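Local coordinates for glycosyl hydrolases family 31 family protein (PDB 6DRU) that catalyses the release of alpha-xylose from the non-reducing terminal glucose of xyloglucan oligosaccharides, at residues M169-V180 against L468-S476; W191-M199 against T431-Y439. All coordinates share one frame; numbering follows the deposited sequence.

Overall arrangement
Both contacts join the beta-rich N-terminal part of this family 31 hydrolase to its TIM-barrel domain. Contact 1 sets residues 169-180 against the loop after barrel strand 467-469 and reaches the xylose pocket. Contact 2 sets residues 191-199 against the short helix 432-435, away from the annotated sites. Their centres are about 11 Å apart. Along the chain, both segments of contact 2 fall between the two segments of contact 1. Strands 176-183 and 187-191 are neighbours in one sheet, and the hydroxyl of Tyr473 in contact 1 is hydrogen-bonded to the Met193 carbonyl in contact 2. The two contacts thus form a continuous interface that extends to the active site.

Contact 1: residues M169-V180 against L468-S476; sequences MVNFNSYIPTPV and LSRSGYIGS. With XYS (alpha-D-xylopyranose), chain N.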
loop_
_atom_site.group_PDB
_atom_site.type_symbol
_atom_site.label_atom_id
_atom_site.label_comp_id
_atom_site.label_asym_id
_atom_site.label_seq_id
_atom_site.Cartn_x
_atom_site.Cartn_y
_atom_site.Cartn_z
ATOM N N MET A 169 0.015 2.159 20.701
ATOM C CA MET A 169 -1.385 1.787 20.903
ATOM C C MET A 169 -1.679 0.451 20.220
ATOM O O MET A 169 -2.428 0.355 19.248
ATOM C CB MET A 169 -2.305 2.893 20.404
ATOM C CG MET A 169 -2.321 4.114 21.303
ATOM S SD MET A 169 -3.712 5.196 20.948
ATOM C CE MET A 169 -2.975 6.301 19.752
ATOM N N VAL A 170 -1.063 -0.595 20.764
ATOM C CA VAL A 170 -1.295 -1.969 20.331
ATOM C C VAL A 170 -1.402 -2.830 21.583
ATOM O O VAL A 170 -0.509 -2.810 22.436
ATOM C CB VAL A 170 -0.190 -2.482 19.384
ATOM C CG1 VAL A 170 1.190 -2.147 19.922
ATOM C CG2 VAL A 170 -0.333 -3.980 19.162
ATOM N N ASN A 171 -2.499 -3.569 21.702
ATOM C CA ASN A 171 -2.802 -4.286 22.933
ATOM C C ASN A 171 -2.084 -5.627 22.995
ATOM O O ASN A 171 -1.962 -6.331 21.989
ATOM C CB ASN A 171 -4.310 -4.508 23.056
ATOM C CG ASN A 171 -5.080 -3.213 23.207
ATOM O OD1 ASN A 171 -4.492 -2.143 23.368
ATOM N ND2 ASN A 171 -6.404 -3.301 23.157
ATOM N N PHE A 172 -1.605 -5.971 24.188
ATOM C CA PHE A 172 -1.133 -7.318 24.490
ATOM C C PHE A 172 -1.170 -7.503 26.003
ATOM O O PHE A 172 -1.541 -6.592 26.749
ATOM C CB PHE A 172 0.258 -7.588 23.900
ATOM C CG PHE A 172 1.315 -6.604 24.319
ATOM C CD1 PHE A 172 1.992 -6.755 25.520
ATOM C CD2 PHE A 172 1.659 -5.550 23.489
ATOM C CE1 PHE A 172 2.976 -5.860 25.895
ATOM C CE2 PHE A 172 2.641 -4.650 23.858
ATOM C CZ PHE A 172 3.299 -4.804 25.062
ATOM N N ASN A 173 -0.800 -8.705 26.445
ATOM C CA ASN A 173 -0.914 -9.108 27.845
ATOM C C ASN A 173 -0.281 -8.083 28.780
ATOM O O ASN A 173 0.915 -7.792 28.679
ATOM C CB ASN A 173 -0.258 -10.478 28.035
ATOM C CG ASN A 173 -0.721 -11.183 29.299
ATOM O OD1 ASN A 173 -0.988 -10.546 30.318
ATOM N ND2 ASN A 173 -0.816 -12.506 29.235
ATOM N N SER A 174 -1.104 -7.533 29.680
ATOM C CA SER A 174 -0.748 -6.577 30.737
ATOM C C SER A 174 -0.525 -5.162 30.214
ATOM O O SER A 174 -0.072 -4.299 30.981
ATOM C CB SER A 174 0.497 -7.007 31.520
ATOM O OG SER A 174 1.677 -6.661 30.817
ATOM N N TYR A 175 -0.834 -4.888 28.949
ATOM C CA TYR A 175 -0.527 -3.608 28.313
ATOM C C TYR A 175 -1.791 -3.107 27.620
ATOM O O TYR A 175 -2.144 -3.590 26.540
ATOM C CB TYR A 175 0.631 -3.766 27.332
ATOM C CG TYR A 175 1.146 -2.485 26.711
ATOM C CD1 TYR A 175 1.972 -1.626 27.422
ATOM C CD2 TYR A 175 0.824 -2.151 25.404
ATOM C CE1 TYR A 175 2.454 -0.461 26.852
ATOM C CE2 TYR A 175 1.299 -0.988 24.826
ATOM C CZ TYR A 175 2.113 -0.148 25.552
ATOM O OH TYR A 175 2.586 1.008 24.976
ATOM N N ILE A 176 -2.471 -2.145 28.238
ATOM C CA ILE A 176 -3.711 -1.597 27.690
ATOM C C ILE A 176 -3.523 -0.111 27.406
ATOM O O ILE A 176 -3.970 0.729 28.200
ATOM C CB ILE A 176 -4.893 -1.818 28.645
ATOM C CG1 ILE A 176 -4.867 -3.235 29.216
ATOM C CG2 ILE A 176 -6.210 -1.563 27.925
ATOM C CD1 ILE A 176 -5.767 -3.415 30.417
ATOM N N PRO A 177 -2.882 0.259 26.298
ATOM C CA PRO A 177 -2.681 1.686 26.005
ATOM C C PRO A 177 -4.005 2.365 25.684
ATOM O O PRO A 177 -4.743 1.932 24.796
ATOM C CB PRO A 177 -1.742 1.671 24.795
ATOM C CG PRO A 177 -2.001 0.355 24.143
ATOM C CD PRO A 177 -2.313 -0.607 25.253
ATOM N N THR A 178 -4.300 3.435 26.417
ATOM C CA THR A 178 -5.541 4.177 26.239
ATOM C C THR A 178 -5.244 5.671 26.248
ATOM O O THR A 178 -4.764 6.200 27.258
ATOM C CB THR A 178 -6.546 3.821 27.337
ATOM O OG1 THR A 178 -6.790 2.408 27.326
ATOM C CG2 THR A 178 -7.860 4.555 27.119
ATOM N N PRO A 179 -5.518 6.386 25.158
ATOM C CA PRO A 179 -5.134 7.806 25.066
ATOM C C PRO A 179 -6.075 8.727 25.842
ATOM O O PRO A 179 -6.774 9.574 25.280
ATOM C CB PRO A 179 -5.173 8.054 23.553
ATOM C CG PRO A 179 -6.255 7.151 23.071
ATOM C CD PRO A 179 -6.189 5.914 23.934
ATOM N N VAL A 180 -6.089 8.559 27.161
ATOM C CA VAL A 180 -6.791 9.449 28.080
ATOM C C VAL A 180 -5.802 9.798 29.183
ATOM O O VAL A 180 -5.391 8.919 29.950
ATOM C CB VAL A 180 -8.058 8.809 28.666
ATOM C CG1 VAL A 180 -8.646 9.695 29.753
ATOM C CG2 VAL A 180 -9.081 8.552 27.572
ATOM N N LEU A 468 -14.718 -10.265 34.401
ATOM C CA LEU A 468 -13.297 -10.062 34.654
ATOM C C LEU A 468 -12.587 -9.988 33.308
ATOM O O LEU A 468 -12.499 -10.990 32.590
ATOM C CB LEU A 468 -12.734 -11.183 35.526
ATOM C CG LEU A 468 -11.250 -11.140 35.895
ATOM C CD1 LEU A 468 -10.905 -9.856 36.631
ATOM C CD2 LEU A 468 -10.887 -12.347 36.738
ATOM N N SER A 469 -12.086 -8.803 32.969
ATOM C CA SER A 469 -11.449 -8.552 31.686
ATOM C C SER A 469 -9.991 -8.160 31.887
ATOM O O SER A 469 -9.625 -7.566 32.906
ATOM C CB SER A 469 -12.185 -7.447 30.915
ATOM O OG SER A 469 -11.416 -6.985 29.819
ATOM N N ARG A 470 -9.163 -8.493 30.899
ATOM C CA ARG A 470 -7.742 -8.169 30.919
ATOM C C ARG A 470 -7.392 -6.987 30.026
ATOM O O ARG A 470 -6.218 -6.618 29.939
ATOM C CB ARG A 470 -6.918 -9.388 30.497
ATOM C CG ARG A 470 -5.544 -9.472 31.139
ATOM C CD ARG A 470 -4.814 -10.721 30.684
ATOM N NE ARG A 470 -4.545 -10.708 29.252
ATOM C CZ ARG A 470 -4.109 -11.759 28.567
ATOM N NH1 ARG A 470 -3.898 -12.913 29.187
ATOM N NH2 ARG A 470 -3.889 -11.658 27.264
ATOM N N SER A 471 -8.377 -6.392 29.358
ATOM C CA SER A 471 -8.124 -5.287 28.448
ATOM C C SER A 471 -9.376 -4.423 28.360
ATOM O O SER A 471 -10.425 -4.751 28.919
ATOM C CB SER A 471 -7.700 -5.795 27.066
ATOM O OG SER A 471 -7.197 -4.743 26.261
ATOM N N GLY A 472 -9.249 -3.314 27.645
ATOM C CA GLY A 472 -10.351 -2.384 27.514
ATOM C C GLY A 472 -9.907 -1.179 26.724
ATOM O O GLY A 472 -8.907 -1.234 26.005
ATOM N N TYR A 473 -10.645 -0.082 26.864
ATOM C CA TYR A 473 -10.282 1.129 26.142
ATOM C C TYR A 473 -10.990 2.321 26.784
ATOM O O TYR A 473 -11.345 2.280 27.967
ATOM C CB TYR A 473 -10.607 0.980 24.645
ATOM C CG TYR A 473 -9.793 1.894 23.761
ATOM C CD1 TYR A 473 -8.408 1.921 23.852
ATOM C CD2 TYR A 473 -10.407 2.730 22.838
ATOM C CE1 TYR A 473 -7.655 2.755 23.051
ATOM C CE2 TYR A 473 -9.661 3.568 22.029
ATOM C CZ TYR A 473 -8.285 3.576 22.140
ATOM O OH TYR A 473 -7.533 4.405 21.339
ATOM N N ILE A 474 -11.181 3.383 25.997
ATOM C CA ILE A 474 -11.784 4.608 26.501
ATOM C C ILE A 474 -13.189 4.324 27.006
ATOM O O ILE A 474 -14.020 3.743 26.296
ATOM C CB ILE A 474 -11.790 5.680 25.401
ATOM C CG1 ILE A 474 -10.367 5.940 24.901
ATOM C CG2 ILE A 474 -12.414 6.963 25.906
ATOM C CD1 ILE A 474 -10.300 6.811 23.667
ATOM N N GLY A 475 -13.461 4.731 28.244
ATOM C CA GLY A 475 -14.788 4.577 28.803
ATOM C C GLY A 475 -15.158 3.169 29.205
ATOM O O GLY A 475 -16.343 2.878 29.377
ATOM N N SER A 476 -14.174 2.280 29.368
ATOM C CA SER A 476 -14.470 0.912 29.778
ATOM C C SER A 476 -15.103 0.845 31.160
ATOM O O SER A 476 -15.703 -0.181 31.504
ATOM C CB SER A 476 -13.196 0.062 29.751
ATOM O OG SER A 476 -12.864 -0.335 28.432
HETATM C C1 XYS N . -4.088 -16.250 30.842
HETATM C C2 XYS N . -4.629 -15.439 31.997
HETATM C C3 XYS N . -4.507 -16.249 33.268
HETATM C C4 XYS N . -5.163 -17.598 33.076
HETATM C C5 XYS N . -4.614 -18.250 31.825
HETATM O O1 XYS N . -2.741 -16.576 31.091
HETATM O O2 XYS N . -3.898 -14.242 32.118
HETATM O O3 XYS N . -5.135 -15.566 34.328
HETATM O O4 XYS N . -4.887 -18.415 34.189
HETATM O O5 XYS N . -4.851 -17.426 30.705
HETATM O O HOH W 1 -8.108 -1.250 23.395
HETATM O O HOH W 2 -4.047 -7.984 28.557
HETATM O O HOH W 3 -4.688 -4.900 26.277
#
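Met169 brings its SD to 3.9 Å from Tyr473 OH, a hydroxyl that is hydrogen-bonded to Met193 O. Asn171 works through water: water 1 accepts from its ND2 and donates to Gly472 O. Asn173 stacks its amide over one face of the Arg470 guanidinium, the planes 22° apart. Its ND2 is hydrogen-bonded to Glu404 OE2, while OD1 accepts from the backbone N of Asp487, the proton donor. A bend at chi3 (64°) brings the Arg470 guanidinium there. Arg470 NH1 bonds to O2 of the bound xylose at 3.2 Å, the sugar oxygen lying at the guanidinium edge, and NH2 forms a salt bridge with Asp398. Water 2 joins Ser174 N to Arg470 NE, and water 3 joins Tyr175 O to Ser471 OG. Ile176 sets CD1 against Arg470 O and CG2 against Gly472 O. Pro177 O meets the edge of the Tyr473 ring, 3.5 Å from CE1. Thr178 CG2 packs on Ile474 CG1 at 3.6 Å. Pro179 CD touches Tyr473 CE1, also at 3.6 Å. Val180 CG2 closes on Ile474 CG1 at 4.0 Å. Residues 468-476 continue from barrel strand 467-469, so the beta-rich part packs here on a xylose-pocket residue, Arg470. Strand 176-183 lies between strands 149-151 and 187-191, Ile176 also touches barrel strand 481-484, and helix 439-455 packs on Asn171 and Ser471.

Contact 2: residues W191-M199 against T431-Y439; sequences WNMPAEGRM and TQLSVGKLY
Lys437 N donates to Pro194 O at 3.1 Å, a backbone bond across the contact. Glu196 N gives a second, weak one to Leu433 O. A side-chain bond adds to these: Gln432 NE2 donates to Glu196 OE2 at 2.7 Å. It meets OE2 from above the carboxylate plane, 42° out of it, while the oxygen stays close to the amide plane. Gln432 reaches there because its chain bends at chi2 (69°), whereas Glu196 runs extended beyond CG. The other amide atom, Gln432 OE1, accepts from Tyr427. The apolar contact is Pro194 CB on Val435 CG2, at 3.9 Å. Other van der Waals contacts set carbon against oxygen. Ala195 CB sits 3.4 Å from Leu433 O, and Leu433 CD2 comes to 3.3 Å from Glu196 OE1. The Lys437 chain bends away at chi2 and beyond. Its CG passes 3.6 Å from Ala195 O, and its NZ bonds to Pro177 O. Within the helical segment, Thr431 and Ser434 make a capping box at the N-terminus of helix 432-435. The whole is a buried junction between the beta-rich part and the barrel domain, away from the annotated sites. Helix 432-435 is followed closely by helix 439-455 of the barrel domain. Residues 191-199, for their part, link strand 187-191 to strand 197-201, which pairs with strands 205-213 and 166-168.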
loop_
_atom_site.group_PDB
_atom_site.type_symbol
_atom_site.label_atom_id
_atom_site.label_comp_id
_atom_site.label_asym_id
_atom_site.label_seq_id
_atom_site.Cartn_x
_atom_site.Cartn_y
_atom_site.Cartn_z
ATOM N N TRP A 191 -8.083 11.271 23.164
ATOM C CA TRP A 191 -7.901 10.985 21.741
ATOM C C TRP A 191 -8.960 9.958 21.358
ATOM O O TRP A 191 -8.747 8.748 21.450
ATOM C CB TRP A 191 -6.478 10.502 21.487
ATOM C CG TRP A 191 -6.104 10.174 20.066
ATOM C CD1 TRP A 191 -5.953 8.928 19.530
ATOM C CD2 TRP A 191 -5.785 11.099 19.017
ATOM N NE1 TRP A 191 -5.575 9.017 18.213
ATOM C CE2 TRP A 191 -5.466 10.339 17.873
ATOM C CE3 TRP A 191 -5.747 12.495 18.930
ATOM C CZ2 TRP A 191 -5.118 10.927 16.659
ATOM C CZ3 TRP A 191 -5.399 13.076 17.721
ATOM C CH2 TRP A 191 -5.088 12.292 16.603
ATOM N N ASN A 192 -10.126 10.453 20.938
ATOM C CA ASN A 192 -11.305 9.619 20.687
ATOM C C ASN A 192 -11.170 8.921 19.332
ATOM O O ASN A 192 -11.831 9.252 18.345
ATOM C CB ASN A 192 -12.571 10.462 20.758
ATOM C CG ASN A 192 -13.835 9.628 20.686
ATOM O OD1 ASN A 192 -13.847 8.458 21.070
ATOM N ND2 ASN A 192 -14.911 10.227 20.189
ATOM N N MET A 193 -10.289 7.919 19.301
ATOM C CA MET A 193 -9.951 7.217 18.071
ATOM C C MET A 193 -9.799 5.727 18.358
ATOM O O MET A 193 -9.097 5.352 19.314
ATOM C CB MET A 193 -8.661 7.773 17.460
ATOM C CG MET A 193 -8.677 9.272 17.213
ATOM S SD MET A 193 -9.559 9.717 15.709
ATOM C CE MET A 193 -8.317 9.340 14.476
ATOM N N PRO A 194 -10.436 4.858 17.572
ATOM C CA PRO A 194 -10.250 3.411 17.738
ATOM C C PRO A 194 -9.077 2.827 16.964
ATOM O O PRO A 194 -8.848 1.616 17.054
ATOM C CB PRO A 194 -11.574 2.855 17.200
ATOM C CG PRO A 194 -11.934 3.804 16.113
ATOM C CD PRO A 194 -11.457 5.168 16.556
ATOM N N ALA A 195 -8.337 3.640 16.220
ATOM C CA ALA A 195 -7.245 3.134 15.404
ATOM C C ALA A 195 -5.993 2.911 16.242
ATOM O O ALA A 195 -5.732 3.625 17.214
ATOM C CB ALA A 195 -6.936 4.101 14.259
ATOM N N GLU A 196 -5.217 1.903 15.855
ATOM C CA GLU A 196 -3.904 1.721 16.449
ATOM C C GLU A 196 -2.993 2.878 16.055
ATOM O O GLU A 196 -3.184 3.535 15.028
ATOM C CB GLU A 196 -3.290 0.392 16.010
ATOM C CG GLU A 196 -3.995 -0.831 16.571
ATOM C CD GLU A 196 -3.201 -2.109 16.368
ATOM O OE1 GLU A 196 -2.262 -2.105 15.544
ATOM O OE2 GLU A 196 -3.514 -3.119 17.034
ATOM N N GLY A 197 -1.992 3.131 16.890
ATOM C CA GLY A 197 -1.100 4.239 16.627
ATOM C C GLY A 197 0.009 4.418 17.638
ATOM O O GLY A 197 0.736 3.473 17.958
ATOM N N ARG A 198 0.142 5.635 18.158
ATOM C CA ARG A 198 1.330 6.008 18.906
ATOM C C ARG A 198 1.007 7.193 19.800
ATOM O O ARG A 198 0.281 8.106 19.397
ATOM C CB ARG A 198 2.470 6.354 17.945
ATOM C CG ARG A 198 3.846 6.452 18.560
ATOM C CD ARG A 198 4.758 7.228 17.624
ATOM N NE ARG A 198 4.545 6.851 16.228
ATOM C CZ ARG A 198 4.758 7.657 15.194
ATOM N NH1 ARG A 198 5.186 8.895 15.393
ATOM N NH2 ARG A 198 4.534 7.229 13.959
ATOM N N MET A 199 1.553 7.170 21.012
ATOM C CA MET A 199 1.482 8.289 21.943
ATOM C C MET A 199 2.900 8.774 22.206
ATOM O O MET A 199 3.720 8.024 22.746
ATOM C CB MET A 199 0.802 7.880 23.251
ATOM C CG MET A 199 -0.710 8.008 23.249
ATOM S SD MET A 199 -1.445 7.538 24.833
ATOM C CE MET A 199 -1.719 5.785 24.600
ATOM N N THR A 431 -10.436 -2.622 10.076
ATOM C CA THR A 431 -9.292 -3.505 10.220
ATOM C C THR A 431 -8.664 -3.316 11.594
ATOM O O THR A 431 -9.043 -2.429 12.362
ATOM C CB THR A 431 -8.255 -3.252 9.120
ATOM O OG1 THR A 431 -7.726 -1.926 9.254
ATOM C CG2 THR A 431 -8.890 -3.410 7.747
ATOM N N GLN A 432 -7.701 -4.185 11.907
ATOM C CA GLN A 432 -6.986 -4.064 13.173
ATOM C C GLN A 432 -6.297 -2.708 13.290
ATOM O O GLN A 432 -6.249 -2.121 14.376
ATOM C CB GLN A 432 -5.973 -5.199 13.312
ATOM C CG GLN A 432 -5.155 -5.153 14.591
ATOM C CD GLN A 432 -5.985 -5.438 15.826
ATOM O OE1 GLN A 432 -7.035 -6.074 15.749
ATOM N NE2 GLN A 432 -5.517 -4.968 16.975
ATOM N N LEU A 433 -5.760 -2.193 12.181
ATOM C CA LEU A 433 -5.061 -0.912 12.229
ATOM C C LEU A 433 -6.020 0.266 12.360
ATOM O O LEU A 433 -5.634 1.319 12.878
ATOM C CB LEU A 433 -4.188 -0.741 10.986
ATOM C CG LEU A 433 -2.958 -1.648 10.929
ATOM C CD1 LEU A 433 -1.999 -1.199 9.839
ATOM C CD2 LEU A 433 -2.267 -1.680 12.279
ATOM N N SER A 434 -7.263 0.117 11.901
ATOM C CA SER A 434 -8.201 1.232 11.879
ATOM C C SER A 434 -9.187 1.237 13.040
ATOM O O SER A 434 -9.717 2.302 13.372
ATOM C CB SER A 434 -8.988 1.238 10.562
ATOM O OG SER A 434 -9.726 0.038 10.401
ATOM N N VAL A 435 -9.444 0.087 13.665
ATOM C CA VAL A 435 -10.505 -0.014 14.660
ATOM C C VAL A 435 -10.118 -1.027 15.734
ATOM O O VAL A 435 -10.927 -1.370 16.604
ATOM C CB VAL A 435 -11.844 -0.376 13.983
ATOM C CG1 VAL A 435 -11.951 -1.876 13.735
ATOM C CG2 VAL A 435 -13.026 0.136 14.797
ATOM N N GLY A 436 -8.864 -1.492 15.693
ATOM C CA GLY A 436 -8.447 -2.593 16.551
ATOM C C GLY A 436 -8.617 -2.330 18.035
ATOM O O GLY A 436 -8.928 -3.249 18.799
ATOM N N LYS A 437 -8.413 -1.084 18.471
ATOM C CA LYS A 437 -8.540 -0.763 19.888
ATOM C C LYS A 437 -9.950 -0.990 20.415
ATOM O O LYS A 437 -10.147 -0.981 21.635
ATOM C CB LYS A 437 -8.116 0.684 20.142
ATOM C CG LYS A 437 -6.775 1.054 19.531
ATOM C CD LYS A 437 -5.640 0.272 20.171
ATOM C CE LYS A 437 -5.215 0.893 21.491
ATOM N NZ LYS A 437 -5.066 -0.123 22.568
ATOM N N LEU A 438 -10.930 -1.187 19.530
ATOM C CA LEU A 438 -12.308 -1.425 19.938
ATOM C C LEU A 438 -12.548 -2.855 20.404
ATOM O O LEU A 438 -13.493 -3.089 21.165
ATOM C CB LEU A 438 -13.252 -1.087 18.776
ATOM C CG LEU A 438 -14.716 -1.536 18.814
ATOM C CD1 LEU A 438 -15.479 -0.825 19.919
ATOM C CD2 LEU A 438 -15.384 -1.308 17.468
ATOM N N TYR A 439 -11.702 -3.804 19.990
ATOM C CA TYR A 439 -12.009 -5.220 20.198
ATOM C C TYR A 439 -12.256 -5.584 21.659
ATOM O O TYR A 439 -13.317 -6.164 21.950
ATOM C CB TYR A 439 -10.902 -6.087 19.587
ATOM C CG TYR A 439 -11.245 -7.558 19.563
ATOM C CD1 TYR A 439 -10.930 -8.387 20.633
ATOM C CD2 TYR A 439 -11.891 -8.119 18.470
ATOM C CE1 TYR A 439 -11.249 -9.732 20.613
ATOM C CE2 TYR A 439 -12.211 -9.461 18.440
ATOM C CZ TYR A 439 -11.889 -10.263 19.514
ATOM O OH TYR A 439 -12.209 -11.601 19.485
#